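Local coordinates for protein glycerol dehydrogenase (Bacillus coagulans, PDB 6CSJ) that probably catalyses the NAD-dependent oxidation of glycerol and related polyols, and in this double mutant has acquired D-lactate dehydrogenase activity, at residues A118-N121 with A122-S125; A158-P161 with A162-V166; K315-E319 with E320-K324. The protein carries 2 engineered substitutions. All blocks are in the same frame, centred on the assembly; numbering follows the deposited sequence.

Contact 1. Residues A118-N121 with A122-S125; sequences ASTN and APTS. Engineered in segment 118-121: Asn121 (natural residue Asp).
Thr120 and Ala122 form an ST turn in the loop between strands 111-115 and 127-131, and a type I beta turn from Ala122 to Ser125 follows at once. The Thr120 hydroxyl lies between its own backbone N and carbonyl carbon (chi1 81°), where OG1 accepts a hydrogen bond from Ala122 N at 3.1 Å, fairly straight at 162°. The same OG1 rests 3.4 Å from Ala122 CB. With a valine here the methyls could accept no bond from Ala122 N, and the backbone before the beta turn would probably lose its side-chain anchor. Pro123 packs against the backbone just before it, its CD 3.5 Å from Thr120 O. A water bridges the bend, accepting a hydrogen bond from Thr124 N at 2.9 Å and donating a weak one to Asn121 O. Inside the beta turn Ala122 O is gripped twice, by Ser125 N and by Ser125 OG; the hydroxyl comes in at 2.7 Å, in the carbonyl plane and on a lone pair. Asn121 is engineered in place of the natural aspartate, and its ND2 bonds to Ser241 OG on helix 228-248. Asn121 N bonds to Asp171 on helix 162-173, while Lys101 on helix 94-106 reaches Ser125 O. The loop carries the chain from the parallel sheet to the antiparallel pair 127-131 and 137-142, touching these three helices on the way.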
loop_
_atom_site.group_PDB
_atom_site.type_symbol
_atom_site.label_atom_id
_atom_site.label_comp_id
_atom_site.label_asym_id
_atom_site.label_seq_id
_atom_site.Cartn_x
_atom_site.Cartn_y
_atom_site.Cartn_z
ATOM N N ALA A 118 0.395 2.637 -8.335
ATOM C CA ALA A 118 0.417 1.311 -7.705
ATOM C C ALA A 118 1.670 1.214 -6.834
ATOM O O ALA A 118 2.564 0.410 -7.083
ATOM C CB ALA A 118 0.376 0.223 -8.751
ATOM N N SER A 119 1.686 2.055 -5.795
ATOM C CA SER A 119 2.843 2.276 -4.927
ATOM C C SER A 119 2.708 1.727 -3.501
ATOM O O SER A 119 3.686 1.732 -2.752
ATOM C CB SER A 119 3.112 3.787 -4.844
ATOM O OG SER A 119 1.984 4.451 -4.297
ATOM N N THR A 120 1.507 1.315 -3.100
ATOM C CA THR A 120 1.324 0.690 -1.787
ATOM C C THR A 120 0.239 -0.382 -1.893
ATOM O O THR A 120 -0.484 -0.457 -2.893
ATOM C CB THR A 120 0.926 1.705 -0.663
ATOM O OG1 THR A 120 -0.495 1.996 -0.710
ATOM C CG2 THR A 120 1.718 3.044 -0.735
ATOM N N ASN A 121 0.119 -1.190 -0.844
ATOM C CA ASN A 121 -0.953 -2.181 -0.751
ATOM C C ASN A 121 -2.184 -1.691 0.052
ATOM O O ASN A 121 -3.040 -2.490 0.424
ATOM C CB ASN A 121 -0.408 -3.513 -0.210
ATOM C CG ASN A 121 0.169 -3.399 1.196
ATOM O OD1 ASN A 121 -0.026 -2.412 1.885
ATOM N ND2 ASN A 121 0.891 -4.427 1.611
ATOM N N ALA A 122 -2.291 -0.382 0.270
ATOM C CA ALA A 122 -3.442 0.211 0.999
ATOM C C ALA A 122 -4.814 0.158 0.290
ATOM O O ALA A 122 -5.819 -0.005 0.968
ATOM C CB ALA A 122 -3.123 1.656 1.386
ATOM N N PRO A 123 -4.858 0.305 -1.064
ATOM C CA PRO A 123 -6.143 0.465 -1.756
ATOM C C PRO A 123 -7.233 -0.556 -1.451
ATOM O O PRO A 123 -8.390 -0.166 -1.269
ATOM C CB PRO A 123 -5.749 0.390 -3.216
ATOM C CG PRO A 123 -4.430 1.060 -3.233
ATOM C CD PRO A 123 -3.738 0.560 -1.997
ATOM N N THR A 124 -6.879 -1.832 -1.366
ATOM C CA THR A 124 -7.869 -2.883 -1.106
ATOM C C THR A 124 -8.316 -2.961 0.352
ATOM O O THR A 124 -9.277 -3.674 0.648
ATOM C CB THR A 124 -7.307 -4.279 -1.460
ATOM O OG1 THR A 124 -6.077 -4.494 -0.737
ATOM C CG2 THR A 124 -7.053 -4.390 -2.954
ATOM N N SER A 125 -7.626 -2.259 1.261
ATOM C CA SER A 125 -7.794 -2.479 2.698
ATOM C C SER A 125 -8.973 -1.719 3.312
ATOM O O SER A 125 -9.330 -0.632 2.844
ATOM C CB SER A 125 -6.516 -2.093 3.441
ATOM O OG SER A 125 -6.383 -0.675 3.512
HETATM O O HOH W 1 -4.325 -2.699 -2.293
#

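Contact 2. Residues A158-P161 with A162-V166; sequences ASAP and ARLLV
Ala162, directly after Pro161, leads the chain from a loop into helix 162-173. Its CB points away from the loop, though it still lies 3.7 Å from Pro161 C, and its carbonyl already takes part in the helical pattern, accepting a bond from Val166 N at 2.9 Å. Arg163 comes next and barely meets the loop. Its backbone N is close to Pro161 O but badly angled for a bond, and its side chain runs out almost fully extended, leaving the loop behind to form a salt bridge through NE with Glu273 on helix 271-285. Leu164 carries most of the contact. Its backbone N donates to Pro161 O at 3.1 Å along a moderately bent path (144°), the donor standing well above the carbonyl plane rather than on a lone pair. CB of Leu164 sits 3.5 Å from that same oxygen, so the carbonyl is flanked by the N-H and the root of the side chain together. With CG anti to the carbonyl carbon (chi1 -75°), the leucine lies side by side with the proline ring and points the same way. The CD1 branch does the touching: it meets Pro161 CD at 4.0 Å and reaches Ala160 CB at 4.4 Å, a small apolar patch at the surface of the protein. Leu165 turns to the buried side of the helix, and its backbone N stays 3.9 Å from Pro161 O. Val166 completes the turn begun at Ala162. Behind the helix, Leu165 packs on Ala221 of helix 197-221 and on Ile233 and Ile234 of helix 228-248, and Val166 on Lys218, while the loop side connects back to helix 154-158, which follows strand 149-153 of the parallel sheet.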
loop_
_atom_site.group_PDB
_atom_site.type_symbol
_atom_site.label_atom_id
_atom_site.label_comp_id
_atom_site.label_asym_id
_atom_site.label_seq_id
_atom_site.Cartn_x
_atom_site.Cartn_y
_atom_site.Cartn_z
ATOM N N ALA A 158 0.495 3.549 -15.654
ATOM C CA ALA A 158 1.786 3.554 -16.331
ATOM C C ALA A 158 2.314 4.970 -16.630
ATOM O O ALA A 158 3.518 5.142 -16.787
ATOM C CB ALA A 158 1.723 2.723 -17.613
ATOM N N SER A 159 1.437 5.973 -16.707
ATOM C CA SER A 159 1.876 7.373 -16.891
ATOM C C SER A 159 2.570 7.986 -15.651
ATOM O O SER A 159 3.242 9.015 -15.773
ATOM C CB SER A 159 0.725 8.280 -17.342
ATOM O OG SER A 159 -0.005 8.786 -16.237
ATOM N N ALA A 160 2.411 7.369 -14.475
ATOM C CA ALA A 160 3.134 7.796 -13.260
ATOM C C ALA A 160 4.641 7.525 -13.358
ATOM O O ALA A 160 5.049 6.648 -14.102
ATOM C CB ALA A 160 2.559 7.097 -12.035
ATOM N N PRO A 161 5.470 8.279 -12.614
ATOM C CA PRO A 161 6.917 7.970 -12.585
ATOM C C PRO A 161 7.198 6.541 -12.090
ATOM O O PRO A 161 6.533 6.078 -11.161
ATOM C CB PRO A 161 7.486 8.990 -11.584
ATOM C CG PRO A 161 6.504 10.100 -11.547
ATOM C CD PRO A 161 5.147 9.503 -11.851
ATOM N N ALA A 162 8.170 5.869 -12.708
ATOM C CA ALA A 162 8.475 4.467 -12.394
ATOM C C ALA A 162 8.923 4.249 -10.945
ATOM O O ALA A 162 8.710 3.173 -10.381
ATOM C CB ALA A 162 9.505 3.908 -13.362
ATOM N N ARG A 163 9.532 5.268 -10.349
ATOM C CA ARG A 163 9.879 5.234 -8.931
ATOM C C ARG A 163 8.703 4.792 -8.044
ATOM O O ARG A 163 8.902 4.065 -7.064
ATOM C CB ARG A 163 10.381 6.610 -8.463
ATOM C CG ARG A 163 10.931 6.579 -7.050
ATOM C CD ARG A 163 11.388 7.926 -6.563
ATOM N NE ARG A 163 11.744 7.826 -5.150
ATOM C CZ ARG A 163 11.823 8.840 -4.294
ATOM N NH1 ARG A 163 11.574 10.083 -4.676
ATOM N NH2 ARG A 163 12.154 8.598 -3.025
ATOM N N LEU A 164 7.499 5.247 -8.389
ATOM C CA LEU A 164 6.292 4.887 -7.648
ATOM C C LEU A 164 5.895 3.419 -7.817
ATOM O O LEU A 164 5.431 2.795 -6.856
ATOM C CB LEU A 164 5.128 5.808 -8.018
ATOM C CG LEU A 164 5.200 7.232 -7.430
ATOM C CD1 LEU A 164 4.231 8.162 -8.155
ATOM C CD2 LEU A 164 4.917 7.242 -5.922
ATOM N N LEU A 165 6.065 2.865 -9.015
ATOM C CA LEU A 165 5.770 1.445 -9.244
ATOM C C LEU A 165 6.782 0.576 -8.488
ATOM O O LEU A 165 6.407 -0.432 -7.869
ATOM C CB LEU A 165 5.788 1.089 -10.742
ATOM C CG LEU A 165 5.272 -0.321 -11.068
ATOM C CD1 LEU A 165 3.767 -0.437 -10.849
ATOM C CD2 LEU A 165 5.623 -0.699 -12.493
ATOM N N VAL A 166 8.050 0.989 -8.537
ATOM C CA VAL A 166 9.138 0.304 -7.836
ATOM C C VAL A 166 8.901 0.345 -6.323
ATOM O O VAL A 166 9.063 -0.674 -5.647
ATOM C CB VAL A 166 10.514 0.911 -8.196
ATOM C CG1 VAL A 166 11.617 0.375 -7.292
ATOM C CG2 VAL A 166 10.850 0.599 -9.654
#

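Contact 3. Residues K315-E319 with E320-K324; sequences KELNE and EKLRK
Asn318 is the N-cap of helix 319-329, and its capping bond to Lys321 N is joined by a hydrophobic staple, Leu317 against Leu322, across the first turn. Among the hydrogen bonds, Lys321 N donates to Asn318 OD1 at 3.0 Å, in the amide plane and on a lone pair, with an N-H angle of 161°. With CG anti to the backbone N (chi1 -175°), the amide of Asn318 is carried back over the start of the helix, where OD1 satisfies an N-H that has no preceding helical carbonyl to use. Beside this bond the Lys321 side chain crosses the asparagine obliquely in van der Waals contact, its CG 3.3 Å from Asn318 OD1. The backbone bonds of the turn follow: Leu322 N to Asn318 O at 3.0 Å and Arg323 N to Glu319 O at 2.9 Å. The apolar contact is that of the staple, with Leu317 CB 4.2 Å from Leu322 CD1. Leu322 also packs on Tyr349 and Val353 of helix 345-365. The salt bridge within the segments is Glu319 with Arg323, one helical turn apart. Both point the same way, and the negative carboxylate in the first turn probably also suits the helix dipole. Arg323 has further partners on helix 345-365, a salt bridge to Asp346 through NH1 and a cation-pi contact with Tyr349. Its NH2 meets Glu319 OE2 at 3.3 Å, on the anti side of the carboxylate and near the guanidinium plane, the two planes being 37° apart.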
loop_
_atom_site.group_PDB
_atom_site.type_symbol
_atom_site.label_atom_id
_atom_site.label_comp_id
_atom_site.label_asym_id
_atom_site.label_seq_id
_atom_site.Cartn_x
_atom_site.Cartn_y
_atom_site.Cartn_z
ATOM N N LYS A 315 23.081 9.774 6.242
ATOM C CA LYS A 315 24.511 9.925 5.961
ATOM C C LYS A 315 25.423 9.367 7.053
ATOM O O LYS A 315 26.525 8.933 6.743
ATOM C CB LYS A 315 24.866 11.400 5.726
ATOM C CG LYS A 315 24.105 12.049 4.568
ATOM C CD LYS A 315 24.876 13.226 3.990
ATOM C CE LYS A 315 24.323 13.613 2.642
ATOM N NZ LYS A 315 24.872 14.933 2.229
ATOM N N GLU A 316 24.972 9.402 8.311
ATOM C CA GLU A 316 25.743 8.899 9.461
ATOM C C GLU A 316 24.899 7.996 10.345
ATOM O O GLU A 316 23.788 8.360 10.713
ATOM C CB GLU A 316 26.219 10.064 10.323
ATOM C CG GLU A 316 27.276 10.926 9.658
ATOM C CD GLU A 316 28.232 11.562 10.667
ATOM O OE1 GLU A 316 28.633 10.883 11.636
ATOM O OE2 GLU A 316 28.611 12.745 10.483
ATOM N N LEU A 317 25.442 6.833 10.712
ATOM C CA LEU A 317 24.862 6.009 11.770
ATOM C C LEU A 317 25.063 6.726 13.108
ATOM O O LEU A 317 26.181 6.928 13.531
ATOM C CB LEU A 317 25.525 4.627 11.829
ATOM C CG LEU A 317 25.241 3.629 10.689
ATOM C CD1 LEU A 317 25.000 4.224 9.299
ATOM C CD2 LEU A 317 26.386 2.617 10.684
ATOM N N ASN A 318 23.958 7.096 13.743
ATOM C CA ASN A 318 23.946 7.714 15.061
ATOM C C ASN A 318 23.298 6.713 16.015
ATOM O O ASN A 318 22.149 6.303 15.798
ATOM C CB ASN A 318 23.141 9.012 14.995
ATOM C CG ASN A 318 23.174 9.798 16.287
ATOM O OD1 ASN A 318 22.431 9.509 17.227
ATOM N ND2 ASN A 318 24.051 10.803 16.342
ATOM N N GLU A 319 24.028 6.306 17.052
ATOM C CA GLU A 319 23.520 5.308 17.994
ATOM C C GLU A 319 22.249 5.762 18.705
ATOM O O GLU A 319 21.293 5.004 18.808
ATOM C CB GLU A 319 24.588 4.886 19.019
ATOM C CG GLU A 319 24.044 4.000 20.147
ATOM C CD GLU A 319 25.117 3.283 20.951
ATOM O OE1 GLU A 319 26.306 3.653 20.865
ATOM O OE2 GLU A 319 24.767 2.350 21.701
ATOM N N GLU A 320 22.238 7.001 19.188
ATOM C CA GLU A 320 21.093 7.529 19.942
ATOM C C GLU A 320 19.817 7.535 19.085
ATOM O O GLU A 320 18.749 7.113 19.543
ATOM C CB GLU A 320 21.398 8.930 20.473
ATOM C CG GLU A 320 20.390 9.456 21.493
ATOM C CD GLU A 320 20.878 10.723 22.193
ATOM O OE1 GLU A 320 21.263 11.683 21.494
ATOM O OE2 GLU A 320 20.881 10.777 23.449
ATOM N N LYS A 321 19.944 7.998 17.843
ATOM C CA LYS A 321 18.818 8.049 16.914
ATOM C C LYS A 321 18.312 6.652 16.554
ATOM O O LYS A 321 17.101 6.396 16.554
ATOM C CB LYS A 321 19.207 8.797 15.636
ATOM C CG LYS A 321 19.503 10.278 15.821
ATOM C CD LYS A 321 18.253 11.140 15.883
ATOM C CE LYS A 321 18.651 12.579 16.115
ATOM N NZ LYS A 321 19.556 13.139 15.060
ATOM N N LEU A 322 19.245 5.749 16.255
ATOM C CA LEU A 322 18.886 4.375 15.891
ATOM C C LEU A 322 18.259 3.591 17.039
ATOM O O LEU A 322 17.398 2.755 16.795
ATOM C CB LEU A 322 20.092 3.645 15.281
ATOM C CG LEU A 322 20.449 4.134 13.869
ATOM C CD1 LEU A 322 21.810 3.631 13.440
ATOM C CD2 LEU A 322 19.395 3.701 12.870
ATOM N N ARG A 323 18.655 3.882 18.282
ATOM C CA ARG A 323 17.964 3.340 19.471
ATOM C C ARG A 323 16.504 3.781 19.502
ATOM O O ARG A 323 15.618 2.980 19.813
ATOM C CB ARG A 323 18.624 3.796 20.781
ATOM C CG ARG A 323 20.027 3.286 21.030
ATOM C CD ARG A 323 20.071 1.993 21.802
ATOM N NE ARG A 323 21.398 1.378 21.688
ATOM C CZ ARG A 323 21.670 0.077 21.824
ATOM N NH1 ARG A 323 20.709 -0.817 22.090
ATOM N NH2 ARG A 323 22.927 -0.334 21.685
ATOM N N LYS A 324 16.261 5.061 19.207
ATOM C CA LYS A 324 14.892 5.596 19.182
ATOM C C LYS A 324 14.055 4.913 18.093
ATOM O O LYS A 324 12.878 4.585 18.328
ATOM C CB LYS A 324 14.878 7.114 18.993
ATOM C CG LYS A 324 15.388 7.932 20.169
ATOM C CD LYS A 324 15.577 9.391 19.732
ATOM C CE LYS A 324 16.549 10.189 20.614
ATOM N NZ LYS A 324 15.929 10.444 21.940
#

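Contacts 1 and 2 are neighbours in space, with centres about 14 Å apart: Ser119 CB lies 3.2 Å from Leu164 O, and Ala118 CB 4.0 Å from Leu165 CD1. The loop of contact 1 therefore rests on helix 162-173, whose opening turn is contact 2. Contact 1 lies near the middle of the chain, and the substitution at Asn121 belongs to a double mutant with an acquired D-lactate dehydrogenase activity, which suggests that this loop lies close to the substrate site. Contact 3 stands apart, on a surface helix that packs against helix 345-365; its centre is about 30 Å from that of contact 1 and about 31 Å from that of contact 2.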